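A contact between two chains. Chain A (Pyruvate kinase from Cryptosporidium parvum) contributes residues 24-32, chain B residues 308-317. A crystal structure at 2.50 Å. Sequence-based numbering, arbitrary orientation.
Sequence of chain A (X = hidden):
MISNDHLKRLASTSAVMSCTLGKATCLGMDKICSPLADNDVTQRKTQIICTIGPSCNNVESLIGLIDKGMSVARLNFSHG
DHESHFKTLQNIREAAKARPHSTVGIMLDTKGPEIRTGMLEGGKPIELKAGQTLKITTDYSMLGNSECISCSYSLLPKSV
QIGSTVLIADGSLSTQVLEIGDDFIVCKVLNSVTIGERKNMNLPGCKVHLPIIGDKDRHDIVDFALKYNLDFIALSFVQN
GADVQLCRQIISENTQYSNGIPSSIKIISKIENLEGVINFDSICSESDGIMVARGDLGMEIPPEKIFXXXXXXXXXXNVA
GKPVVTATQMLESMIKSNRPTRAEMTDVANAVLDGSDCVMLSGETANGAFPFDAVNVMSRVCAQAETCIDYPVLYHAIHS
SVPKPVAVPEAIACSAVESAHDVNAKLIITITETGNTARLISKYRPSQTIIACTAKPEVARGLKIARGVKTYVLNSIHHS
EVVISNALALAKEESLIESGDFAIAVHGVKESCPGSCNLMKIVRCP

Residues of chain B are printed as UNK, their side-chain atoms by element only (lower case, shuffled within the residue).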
# COMPACT_ATOMS: atom_id res chain seq x y z
N ALA A 24 -15.50 -6.69 -3.95
CA ALA A 24 -16.25 -6.35 -5.16
C ALA A 24 -17.18 -7.50 -5.55
O ALA A 24 -18.28 -7.27 -6.04
CB ALA A 24 -15.30 -6.02 -6.30
N THR A 25 -16.71 -8.72 -5.30
CA THR A 25 -17.49 -9.94 -5.55
C THR A 25 -18.71 -10.03 -4.65
O THR A 25 -19.75 -10.57 -5.05
CB THR A 25 -16.64 -11.22 -5.37
OG1 THR A 25 -16.21 -11.31 -4.01
CG2 THR A 25 -15.42 -11.21 -6.29
N CYS A 26 -18.60 -9.51 -3.43
CA CYS A 26 -19.70 -9.56 -2.47
C CYS A 26 -20.79 -8.53 -2.71
O CYS A 26 -21.96 -8.78 -2.42
CB CYS A 26 -19.18 -9.53 -1.03
SG CYS A 26 -18.60 -11.15 -0.48
N LEU A 27 -20.40 -7.36 -3.23
CA LEU A 27 -21.36 -6.33 -3.63
C LEU A 27 -22.28 -6.86 -4.74
O LEU A 27 -23.46 -6.51 -4.80
CB LEU A 27 -20.65 -5.06 -4.10
CG LEU A 27 -19.87 -4.21 -3.08
CD1 LEU A 27 -19.08 -3.13 -3.80
CD2 LEU A 27 -20.79 -3.58 -2.03
N GLY A 28 -21.72 -7.72 -5.59
CA GLY A 28 -22.47 -8.39 -6.65
C GLY A 28 -23.49 -9.39 -6.11
O GLY A 28 -24.56 -9.55 -6.68
N MET A 29 -23.14 -10.05 -5.00
CA MET A 29 -24.02 -11.04 -4.37
C MET A 29 -25.25 -10.39 -3.73
O MET A 29 -26.33 -10.98 -3.72
CB MET A 29 -23.25 -11.87 -3.32
CG MET A 29 -23.93 -13.19 -2.98
SD MET A 29 -23.10 -14.19 -1.73
CE MET A 29 -23.67 -13.42 -0.22
N ASP A 30 -25.07 -9.18 -3.21
CA ASP A 30 -26.17 -8.41 -2.62
C ASP A 30 -27.22 -8.00 -3.66
O ASP A 30 -28.38 -7.79 -3.33
CB ASP A 30 -25.63 -7.17 -1.90
CG ASP A 30 -24.70 -7.52 -0.74
OD1 ASP A 30 -25.00 -8.48 0.01
OD2 ASP A 30 -23.68 -6.83 -0.57
N LYS A 31 -26.79 -7.91 -4.92
CA LYS A 31 -27.67 -7.56 -6.03
C LYS A 31 -28.39 -8.78 -6.61
O LYS A 31 -29.46 -8.64 -7.21
CB LYS A 31 -26.88 -6.86 -7.14
CG LYS A 31 -26.28 -5.52 -6.74
CD LYS A 31 -25.29 -5.03 -7.78
CE LYS A 31 -24.49 -3.85 -7.27
NZ LYS A 31 -23.42 -3.45 -8.23
N ILE A 32 -27.80 -9.96 -6.42
CA ILE A 32 -28.39 -11.22 -6.89
C ILE A 32 -29.74 -11.48 -6.22
O ILE A 32 -30.72 -11.83 -6.89
CB ILE A 32 -27.43 -12.42 -6.65
CG1 ILE A 32 -26.16 -12.27 -7.50
CG2 ILE A 32 -28.12 -13.75 -6.97
CD1 ILE A 32 -25.06 -13.25 -7.16
N UNK B 308 -20.25 -15.86 -8.99
CA UNK B 308 -20.15 -14.63 -8.21
C UNK B 308 -20.53 -14.91 -6.75
O UNK B 308 -19.82 -14.52 -5.82
c UNK B 308 -20.98 -12.26 -7.87
c UNK B 308 -20.56 -13.10 -10.18
c UNK B 308 -21.02 -13.48 -8.78
N UNK B 309 -21.65 -15.60 -6.57
CA UNK B 309 -22.09 -16.01 -5.24
C UNK B 309 -21.03 -16.85 -4.55
O UNK B 309 -20.71 -16.61 -3.38
c UNK B 309 -23.41 -16.76 -5.31
N UNK B 310 -20.47 -17.82 -5.27
CA UNK B 310 -19.46 -18.70 -4.69
C UNK B 310 -18.22 -17.95 -4.23
O UNK B 310 -17.74 -18.17 -3.11
n UNK B 310 -16.41 -22.10 -6.33
o UNK B 310 -18.55 -22.76 -6.24
c UNK B 310 -19.07 -19.83 -5.65
c UNK B 310 -17.67 -21.95 -5.94
c UNK B 310 -17.98 -20.74 -5.09
N UNK B 311 -17.70 -17.05 -5.07
CA UNK B 311 -16.52 -16.26 -4.72
C UNK B 311 -16.75 -15.43 -3.47
O UNK B 311 -15.88 -15.34 -2.60
n UNK B 311 -13.13 -16.73 -8.92
c UNK B 311 -15.39 -16.14 -7.01
c UNK B 311 -14.38 -16.00 -9.30
c UNK B 311 -16.08 -15.38 -5.89
c UNK B 311 -14.99 -15.22 -8.15
N UNK B 312 -17.93 -14.83 -3.37
CA UNK B 312 -18.27 -14.02 -2.21
C UNK B 312 -18.36 -14.87 -0.94
O UNK B 312 -17.81 -14.49 0.11
s UNK B 312 -20.14 -12.41 -0.95
c UNK B 312 -19.58 -13.28 -2.43
N UNK B 313 -19.05 -16.00 -1.03
CA UNK B 313 -19.20 -16.88 0.12
C UNK B 313 -17.86 -17.39 0.63
O UNK B 313 -17.66 -17.47 1.85
c UNK B 313 -22.60 -19.22 -2.35
s UNK B 313 -22.75 -18.96 -0.59
c UNK B 313 -21.62 -17.60 -0.29
c UNK B 313 -20.16 -18.04 -0.20
N UNK B 314 -16.94 -17.71 -0.28
CA UNK B 314 -15.59 -18.16 0.10
C UNK B 314 -14.81 -17.05 0.82
O UNK B 314 -14.18 -17.29 1.85
c UNK B 314 -13.33 -18.99 -0.67
c UNK B 314 -15.40 -19.95 -1.68
c UNK B 314 -14.77 -18.69 -1.09
c UNK B 314 -14.76 -20.42 -2.97
N UNK B 315 -14.85 -15.84 0.27
CA UNK B 315 -14.19 -14.69 0.89
C UNK B 315 -14.69 -14.41 2.31
O UNK B 315 -13.88 -14.20 3.22
o UNK B 315 -13.49 -13.54 -1.12
c UNK B 315 -14.33 -13.44 0.02
N UNK B 316 -16.01 -14.42 2.49
CA UNK B 316 -16.61 -14.19 3.81
C UNK B 316 -16.20 -15.25 4.83
O UNK B 316 -15.93 -14.92 5.99
c UNK B 316 -20.64 -11.32 2.83
c UNK B 316 -18.13 -14.10 3.72
n UNK B 316 -22.12 -11.22 2.99
c UNK B 316 -20.15 -12.72 3.13
c UNK B 316 -18.63 -12.78 3.15
N UNK B 317 -16.14 -16.51 4.39
CA UNK B 317 -15.66 -17.60 5.24
C UNK B 317 -14.20 -17.43 5.64
O UNK B 317 -13.84 -17.66 6.79
s UNK B 317 -17.60 -19.43 4.45
c UNK B 317 -15.87 -18.95 4.56

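Position 308 has three side-chain carbons, one bearing the other two. It points toward chain A, and one of the two outer carbons lies 3.5 Å from Thr A25 O and 4.3 Å from Ile A32 CD1. The fork directly on CB, without a heteroatom, identifies valine. An ideal CB built on Gly A28 would fall 3.2 Å from Val B308 CG1, that same carbon, a tight fit that the glycine avoids.

Position 309 carries a lone carbon, CB, 4.3 Å from Met A29 CG and 4.3 Å from Ile A32 CD1: alanine. Ala B309 O lies 3.8 Å from Met A29 SD.

Position 310 has three carbons in a row, the last bearing one oxygen and one nitrogen. It points away and touches nothing on the chain A stretch; the terminal amide marks glutamine.

At position 311, four carbons in a row end in nitrogen. CB is 4.2 Å from Thr A25 CB, but the end of the chain leads away, and the nitrogen is hydrogen-bonded elsewhere in the structure. The pattern is that of lysine.

Position 312 has one carbon followed by sulfur, which lies 2.0 Å from Cys A26 SG. Only a covalent bond explains that separation, so the residue is cysteine. The Cys A26–Cys B312 disulfide has a chi3 of 104°.

Position 313 is an unbranched run of two carbons, sulfur and carbon. Although its CB points away, the second carbon comes within 4.0 Å of Met A29 SD. The run is methionine.

Position 314 has four carbons forked at the first, one arm two carbons long, out of reach of the chain A stretch: isoleucine. At position 315, CB points toward chain A, but the oxygen stays 4.6 Å from Thr A25 OG1; one carbon then oxygen is serine.

Position 316 repeats the four-carbon row ending in nitrogen. The row runs beside Cys A26, its last carbon 3.9 Å from Cys A26 SG and its nitrogen 4.2 Å from Met A29 CE, so it is lysine. Position 317, one carbon then sulfur, out of reach of the chain A stretch, is a second cysteine.

The helices cross at -121°, their axes approaching to 8.0 Å, and the stretches together bury 481 Å². No hydrogen bond joins them. The disulfide lies where the CA atoms of Cys A26 and Cys B312 are 4.7 Å apart. Beside it, Met A29 acts as a knob among Ala B309, Cys B312, Met B313 and Lys B316, its SD 3.5 Å from Cys B312 SG. Apolar packing by Met A29 and Ile A32 thus accompanies a covalent link.

Chain B, residues 308-317: VAQKCMISKC
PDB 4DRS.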